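Local atomic coordinates of profilin (PDB entry 3DAV), a protein that binds monomeric actin, restraining or promoting its polymerisation according to concentration, also binds PIP2, and is essential for cytokinesis in fission yeast. Residues T9-T14 with A112-A117; A20-R25 with K94-V99. All coordinates share one frame; numbering follows the deposited sequence.

Interaction 1 of 2, residues T9-T14 with A112-A117; sequences TSLLGT and AKITEA
In the profilin fold the first and last helices pack beside each other on one face of the central antiparallel sheet, and Leu11 and Thr14, at the end of helix 3-12 and in the turn after it, meet Ile114 and Thr115 of helix 108-125. No hydrogen bond links the segments; methyl groups carry the contact. Thr14 and Ile114 approach tip to tip, with Thr14 CG2 3.8 Å from Ile114 CG2, while the far methyl, Ile114 CD1, ends 4.1 Å from Thr14 CB. Isoleucine suits this place because its two branches can touch one small partner.

Nearer the sheet, Leu11 slants across Thr115 and sets CD2 4.0 Å from Thr115 CB. Leucine fits here as a buried, wholly apolar residue, which also rests on Ile17, Ser100 and Leu118. The compact, beta-branched Thr115 fits between Leu11 and the sheet, buried against Ile89, Val91, Leu98 and Ser100.

At Thr14 the hydroxyl, between the backbone N and carbonyl carbon (chi1 63°), bonds Leu11 O and also Lys16 N, while CG2 faces Ile114. With a valine in its place, Leu11 O would probably be left with the single donor Thr14 N and Lys16 N without its hydroxyl partner, the turn less firmly held. Thr14 N lies 3.2 Å from Leu11 O, and Thr14 OG1 2.7 Å from it, nearly in line with the C=O bond (168°).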
ATOM      1  N   THR A   9      14.502   3.815   1.878  1.00 21.06           N
ATOM      2  CA  THR A   9      15.474   3.204   0.979  1.00 21.24           C
ATOM      3  C   THR A   9      14.824   2.306  -0.063  1.00 21.08           C
ATOM      4  O   THR A   9      15.109   2.438  -1.248  1.00 21.17           O
ATOM      5  CB  THR A   9      16.569   2.419   1.750  1.00 21.16           C
ATOM      6  OG1 THR A   9      17.134   3.257   2.760  1.00 20.79           O
ATOM      7  CG2 THR A   9      17.683   1.957   0.802  1.00 21.07           C
ATOM      8  N   SER A  10      13.952   1.401   0.374  1.00 20.98           N
ATOM      9  CA  SER A  10      13.446   0.348  -0.508  1.00 20.71           C
ATOM     10  C   SER A  10      12.306   0.788  -1.409  1.00 20.52           C
ATOM     11  O   SER A  10      12.230   0.338  -2.541  1.00 20.91           O
ATOM     12  CB  SER A  10      13.044  -0.891   0.289  1.00 20.79           C
ATOM     13  OG  SER A  10      14.149  -1.425   1.005  1.00 21.35           O
ATOM     14  N   LEU A  11      11.421   1.654  -0.915  1.00 20.14           N
ATOM     15  CA  LEU A  11      10.278   2.123  -1.710  1.00 19.74           C
ATOM     16  C   LEU A  11      10.548   3.482  -2.375  1.00 19.50           C
ATOM     17  O   LEU A  11      10.662   3.552  -3.598  1.00 19.26           O
ATOM     18  CB  LEU A  11       8.967   2.110  -0.887  1.00 19.54           C
ATOM     19  CG  LEU A  11       8.444   0.709  -0.495  1.00 19.28           C
ATOM     20  CD1 LEU A  11       7.359   0.748   0.582  1.00 18.91           C
ATOM     21  CD2 LEU A  11       7.950  -0.088  -1.701  1.00 19.05           C
ATOM     22  N   LEU A  12      10.678   4.546  -1.577  1.00 19.32           N
ATOM     23  CA  LEU A  12      10.979   5.888  -2.112  1.00 19.16           C
ATOM     24  C   LEU A  12      12.289   5.915  -2.899  1.00 19.14           C
ATOM     25  O   LEU A  12      12.398   6.617  -3.908  1.00 18.37           O
ATOM     26  CB  LEU A  12      11.035   6.942  -1.003  1.00 19.14           C
ATOM     27  CG  LEU A  12       9.792   7.241  -0.149  1.00 19.54           C
ATOM     28  CD1 LEU A  12      10.019   8.513   0.660  1.00 18.85           C
ATOM     29  CD2 LEU A  12       8.543   7.387  -0.991  1.00 18.32           C
ATOM     30  N   GLY A  13      13.266   5.130  -2.440  1.00 19.01           N
ATOM     31  CA  GLY A  13      14.588   5.093  -3.057  1.00 19.05           C
ATOM     32  C   GLY A  13      14.644   4.532  -4.467  1.00 19.16           C
ATOM     33  O   GLY A  13      15.681   4.627  -5.127  1.00 19.13           O
ATOM     34  N   THR A  14      13.541   3.940  -4.925  1.00 19.27           N
ATOM     35  CA  THR A  14      13.444   3.416  -6.292  1.00 19.45           C
ATOM     36  C   THR A  14      13.280   4.532  -7.327  1.00 19.88           C
ATOM     37  O   THR A  14      13.570   4.332  -8.500  1.00 20.29           O
ATOM     38  CB  THR A  14      12.249   2.445  -6.463  1.00 19.43           C
ATOM     39  OG1 THR A  14      11.018   3.142  -6.223  1.00 18.01           O
ATOM     40  CG2 THR A  14      12.355   1.274  -5.505  1.00 19.36           C
ATOM     41  N   ALA A 112       3.554  -1.782  -8.949  1.00 19.70           N
ATOM     42  CA  ALA A 112       3.071  -3.084  -8.485  1.00 19.48           C
ATOM     43  C   ALA A 112       4.230  -4.056  -8.297  1.00 19.51           C
ATOM     44  O   ALA A 112       4.397  -4.630  -7.218  1.00 19.42           O
ATOM     45  CB  ALA A 112       2.045  -3.659  -9.453  1.00 19.17           C
ATOM     46  N   LYS A 113       5.031  -4.205  -9.351  1.00 19.46           N
ATOM     47  CA  LYS A 113       6.204  -5.082  -9.371  1.00 19.46           C
ATOM     48  C   LYS A 113       7.139  -4.862  -8.181  1.00 19.03           C
ATOM     49  O   LYS A 113       7.506  -5.814  -7.487  1.00 18.69           O
ATOM     50  CB  LYS A 113       6.959  -4.900 -10.696  1.00 19.50           C
ATOM     51  CG  LYS A 113       8.424  -5.322 -10.670  1.00 21.13           C
ATOM     52  CD  LYS A 113       8.625  -6.774 -11.069  1.00 22.72           C
ATOM     53  CE  LYS A 113       8.688  -6.934 -12.575  1.00 22.89           C
ATOM     54  NZ  LYS A 113       8.625  -8.379 -12.924  1.00 24.04           N
ATOM     55  N   ILE A 114       7.502  -3.604  -7.946  1.00 18.75           N
ATOM     56  CA  ILE A 114       8.422  -3.241  -6.864  1.00 18.64           C
ATOM     57  C   ILE A 114       7.865  -3.597  -5.484  1.00 18.67           C
ATOM     58  O   ILE A 114       8.540  -4.270  -4.703  1.00 18.81           O
ATOM     59  CB  ILE A 114       8.822  -1.743  -6.920  1.00 18.41           C
ATOM     60  CG1 ILE A 114       9.652  -1.467  -8.181  1.00 18.53           C
ATOM     61  CG2 ILE A 114       9.593  -1.343  -5.654  1.00 18.67           C
ATOM     62  CD1 ILE A 114       9.779   0.016  -8.563  1.00 17.85           C
ATOM     63  N   THR A 115       6.638  -3.167  -5.188  1.00 18.69           N
ATOM     64  CA  THR A 115       6.064  -3.433  -3.859  1.00 18.65           C
ATOM     65  C   THR A 115       5.586  -4.880  -3.655  1.00 18.39           C
ATOM     66  O   THR A 115       5.647  -5.385  -2.540  1.00 18.23           O
ATOM     67  CB  THR A 115       5.059  -2.320  -3.358  1.00 18.98           C
ATOM     68  OG1 THR A 115       3.944  -2.903  -2.663  1.00 20.04           O
ATOM     69  CG2 THR A 115       4.568  -1.463  -4.486  1.00 18.05           C
ATOM     70  N   GLU A 116       5.163  -5.560  -4.722  1.00 18.22           N
ATOM     71  CA  GLU A 116       4.940  -7.013  -4.644  1.00 18.06           C
ATOM     72  C   GLU A 116       6.253  -7.722  -4.273  1.00 18.08           C
ATOM     73  O   GLU A 116       6.256  -8.639  -3.444  1.00 18.34           O
ATOM     74  CB  GLU A 116       4.374  -7.596  -5.956  1.00 17.84           C
ATOM     75  CG  GLU A 116       2.921  -7.204  -6.312  1.00 17.47           C
ATOM     76  CD  GLU A 116       1.847  -7.876  -5.442  1.00 16.25           C
ATOM     77  OE1 GLU A 116       2.170  -8.783  -4.654  1.00 16.67           O
ATOM     78  OE2 GLU A 116       0.661  -7.496  -5.553  1.00 15.45           O
ATOM     79  N   ALA A 117       7.361  -7.278  -4.873  1.00 17.93           N
ATOM     80  CA  ALA A 117       8.678  -7.878  -4.636  1.00 17.88           C
ATOM     81  C   ALA A 117       9.159  -7.668  -3.199  1.00 17.96           C
ATOM     82  O   ALA A 117       9.580  -8.618  -2.539  1.00 18.04           O
ATOM     83  CB  ALA A 117       9.703  -7.353  -5.635  1.00 17.90           C
TER

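Interaction 2 of 2, residues A20-R25 with K94-V99; sequences AAIVSR and KLCILV
Strands 19-24 and 96-102 are antiparallel neighbours in the central sheet of the profilin fold, and Ile22 and Leu98 stand together on one of its faces while Val23 and Ile97 meet on the other. Ile22 and Leu98, a non-hydrogen-bonded pair, lie side by side and point the same way, with Ile22 CG1 3.6 Å from Leu98 CD2. The other branch of Ile22, CG2, lies anti to the backbone N and reaches diagonally across to Cys96 of the neighbouring strand, whose CB and SG both lie 3.9 Å from Ile22 CG2. Helix 3-12 covers Ile22 through Tyr6 and Val7, so a large apolar residue suits the place.

On the opposite face Val23 and Ile97 slant across each other, and Val23 CG2 comes 3.7 Å from Ile97 CB. Ala21 and Val99 bring only their CB atoms near each other, at 4.3 Å; Ala21 is small, packed against Ala33 and Leu39. Helix 41-52 packs on this side, Ile44 on Val23, Leu47 and Phe51 on Ile97, and the beta-branched Val23, Ile97 and Val99 suit both the extended backbone and this apolar layer.

Two pairs of backbone bonds hold the register, Ala21 with Val99 and Val23 with Ile97. Beyond them Arg25 turns off the strand, its chain bent at chi2 (-91°); CG lies 3.5 Å from Cys96 O, and NH1 is hydrogen-bonded to OE1 of Gln52, a long polar-ended chain suiting a residue that leaves the buried sheet. The last backbone bond is less regular: Arg25 N, 3.1 Å from Leu95 O, stands 41° out of the carbonyl plane.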
ATOM      1  N   ALA A  20       5.006   6.563   0.580  1.00 22.12           N
ATOM      2  CA  ALA A  20       4.789   5.207   1.075  1.00 21.98           C
ATOM      3  C   ALA A  20       4.511   5.137   2.564  1.00 21.87           C
ATOM      4  O   ALA A  20       4.875   6.035   3.321  1.00 21.82           O
ATOM      5  CB  ALA A  20       5.972   4.281   0.696  1.00 21.84           C
ATOM      6  N   ALA A  21       3.853   4.052   2.963  1.00 22.06           N
ATOM      7  CA  ALA A  21       3.683   3.707   4.363  1.00 22.26           C
ATOM      8  C   ALA A  21       3.746   2.199   4.552  1.00 22.32           C
ATOM      9  O   ALA A  21       3.497   1.429   3.622  1.00 21.93           O
ATOM     10  CB  ALA A  21       2.364   4.264   4.907  1.00 22.18           C
ATOM     11  N   ILE A  22       4.109   1.796   5.766  1.00 22.63           N
ATOM     12  CA  ILE A  22       3.983   0.413   6.208  1.00 22.94           C
ATOM     13  C   ILE A  22       3.105   0.408   7.454  1.00 23.13           C
ATOM     14  O   ILE A  22       3.393   1.094   8.441  1.00 23.12           O
ATOM     15  CB  ILE A  22       5.353  -0.242   6.499  1.00 22.86           C
ATOM     16  CG1 ILE A  22       6.200  -0.285   5.219  1.00 22.54           C
ATOM     17  CG2 ILE A  22       5.160  -1.655   7.083  1.00 23.15           C
ATOM     18  CD1 ILE A  22       7.655  -0.615   5.440  1.00 22.73           C
ATOM     19  N   VAL A  23       2.021  -0.355   7.388  1.00 23.44           N
ATOM     20  CA  VAL A  23       1.057  -0.408   8.469  1.00 23.51           C
ATOM     21  C   VAL A  23       0.862  -1.847   8.941  1.00 23.79           C
ATOM     22  O   VAL A  23       1.040  -2.794   8.168  1.00 23.71           O
ATOM     23  CB  VAL A  23      -0.303   0.245   8.070  1.00 23.59           C
ATOM     24  CG1 VAL A  23      -0.083   1.538   7.280  1.00 23.42           C
ATOM     25  CG2 VAL A  23      -1.180  -0.717   7.279  1.00 24.16           C
ATOM     26  N   SER A  24       0.494  -2.006  10.211  1.00 23.79           N
ATOM     27  CA  SER A  24       0.162  -3.316  10.749  1.00 24.19           C
ATOM     28  C   SER A  24      -0.897  -3.984   9.882  1.00 24.37           C
ATOM     29  O   SER A  24      -1.760  -3.307   9.316  1.00 24.59           O
ATOM     30  CB  SER A  24      -0.350  -3.192  12.182  1.00 24.25           C
ATOM     31  OG  SER A  24      -0.731  -4.458  12.686  1.00 24.42           O
ATOM     32  N   ARG A  25      -0.825  -5.309   9.785  1.00 24.93           N
ATOM     33  CA  ARG A  25      -1.734  -6.084   8.939  1.00 25.50           C
ATOM     34  C   ARG A  25      -3.138  -6.102   9.528  1.00 25.49           C
ATOM     35  O   ARG A  25      -4.126  -6.228   8.802  1.00 25.71           O
ATOM     36  CB  ARG A  25      -1.217  -7.513   8.770  1.00 25.63           C
ATOM     37  CG  ARG A  25      -1.399  -8.088   7.376  1.00 26.60           C
ATOM     38  CD  ARG A  25      -2.715  -8.816   7.236  1.00 28.31           C
ATOM     39  NE  ARG A  25      -2.806  -9.543   5.969  1.00 29.27           N
ATOM     40  CZ  ARG A  25      -3.890 -10.187   5.545  1.00 30.49           C
ATOM     41  NH1 ARG A  25      -4.996 -10.207   6.283  1.00 29.95           N
ATOM     42  NH2 ARG A  25      -3.868 -10.820   4.375  1.00 30.91           N
ATOM     43  N   LYS A  94       2.808 -11.249   5.962  1.00 23.45           N
ATOM     44  CA  LYS A  94       2.263 -11.981   7.102  1.00 23.64           C
ATOM     45  C   LYS A  94       1.880 -11.006   8.218  1.00 23.49           C
ATOM     46  O   LYS A  94       0.799 -11.114   8.800  1.00 23.40           O
ATOM     47  CB  LYS A  94       3.257 -13.031   7.610  1.00 23.90           C
ATOM     48  CG  LYS A  94       2.672 -14.015   8.630  1.00 25.09           C
ATOM     49  CD  LYS A  94       3.725 -14.982   9.168  1.00 25.77           C
ATOM     50  CE  LYS A  94       4.665 -14.294  10.146  1.00 26.67           C
ATOM     51  NZ  LYS A  94       5.552 -15.269  10.834  1.00 28.35           N
ATOM     52  N   LEU A  95       2.757 -10.039   8.487  1.00 23.15           N
ATOM     53  CA  LEU A  95       2.569  -9.128   9.619  1.00 22.80           C
ATOM     54  C   LEU A  95       2.219  -7.682   9.259  1.00 22.47           C
ATOM     55  O   LEU A  95       1.758  -6.928  10.118  1.00 22.32           O
ATOM     56  CB  LEU A  95       3.806  -9.149  10.522  1.00 22.98           C
ATOM     57  CG  LEU A  95       4.120 -10.489  11.192  1.00 23.44           C
ATOM     58  CD1 LEU A  95       5.201 -10.322  12.241  1.00 23.56           C
ATOM     59  CD2 LEU A  95       2.856 -11.112  11.801  1.00 23.89           C
ATOM     60  N   CYS A  96       2.429  -7.291   8.003  1.00 21.75           N
ATOM     61  CA  CYS A  96       2.249  -5.890   7.628  1.00 21.42           C
ATOM     62  C   CYS A  96       1.543  -5.695   6.293  1.00 20.72           C
ATOM     63  O   CYS A  96       1.268  -6.655   5.571  1.00 20.71           O
ATOM     64  CB  CYS A  96       3.599  -5.156   7.632  1.00 21.25           C
ATOM     65  SG  CYS A  96       4.581  -5.403   6.132  1.00 23.36           S
ATOM     66  N   ILE A  97       1.233  -4.435   5.999  1.00 20.04           N
ATOM     67  CA  ILE A  97       0.695  -4.019   4.719  1.00 19.15           C
ATOM     68  C   ILE A  97       1.601  -2.904   4.211  1.00 19.29           C
ATOM     69  O   ILE A  97       1.769  -1.873   4.881  1.00 19.29           O
ATOM     70  CB  ILE A  97      -0.755  -3.465   4.840  1.00 19.08           C
ATOM     71  CG1 ILE A  97      -1.734  -4.549   5.317  1.00 18.71           C
ATOM     72  CG2 ILE A  97      -1.223  -2.854   3.512  1.00 18.38           C
ATOM     73  CD1 ILE A  97      -3.027  -4.005   5.924  1.00 16.45           C
ATOM     74  N   LEU A  98       2.181  -3.116   3.031  1.00 18.87           N
ATOM     75  CA  LEU A  98       2.940  -2.080   2.336  1.00 18.53           C
ATOM     76  C   LEU A  98       1.975  -1.232   1.512  1.00 18.05           C
ATOM     77  O   LEU A  98       1.150  -1.769   0.770  1.00 18.14           O
ATOM     78  CB  LEU A  98       4.002  -2.700   1.412  1.00 18.22           C
ATOM     79  CG  LEU A  98       5.015  -3.713   1.972  1.00 17.77           C
ATOM     80  CD1 LEU A  98       5.920  -4.209   0.848  1.00 15.64           C
ATOM     81  CD2 LEU A  98       5.852  -3.139   3.125  1.00 16.53           C
ATOM     82  N   VAL A  99       2.081   0.083   1.655  1.00 17.64           N
ATOM     83  CA  VAL A  99       1.276   1.031   0.889  1.00 17.43           C
ATOM     84  C   VAL A  99       2.223   1.898   0.042  1.00 17.69           C
ATOM     85  O   VAL A  99       3.073   2.609   0.584  1.00 17.24           O
ATOM     86  CB  VAL A  99       0.410   1.927   1.825  1.00 17.52           C
ATOM     87  CG1 VAL A  99      -0.419   2.935   1.020  1.00 17.16           C
ATOM     88  CG2 VAL A  99      -0.495   1.076   2.723  1.00 16.40           C
TER

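How the interactions relate
Interaction 1 joins the two terminal helices, and interaction 2 joins the strands next to them in sequence: helix 3-12 leads into strand 19-24, and strand 96-102 into helix 108-125. Along the chain interaction 2 therefore falls between the two halves of interaction 1. Their centres are 13 Å apart, and they meet directly as helix layer on sheet. Leu11 CD1 lies 3.8 Å from Ala20 CB, and Thr115 O lies 3.6 Å from Leu98 CD1. Together they bring both ends of the chain onto one side of the sheet, while helix 41-52 packs against its other face, giving profilin its helix-sheet-helix layering.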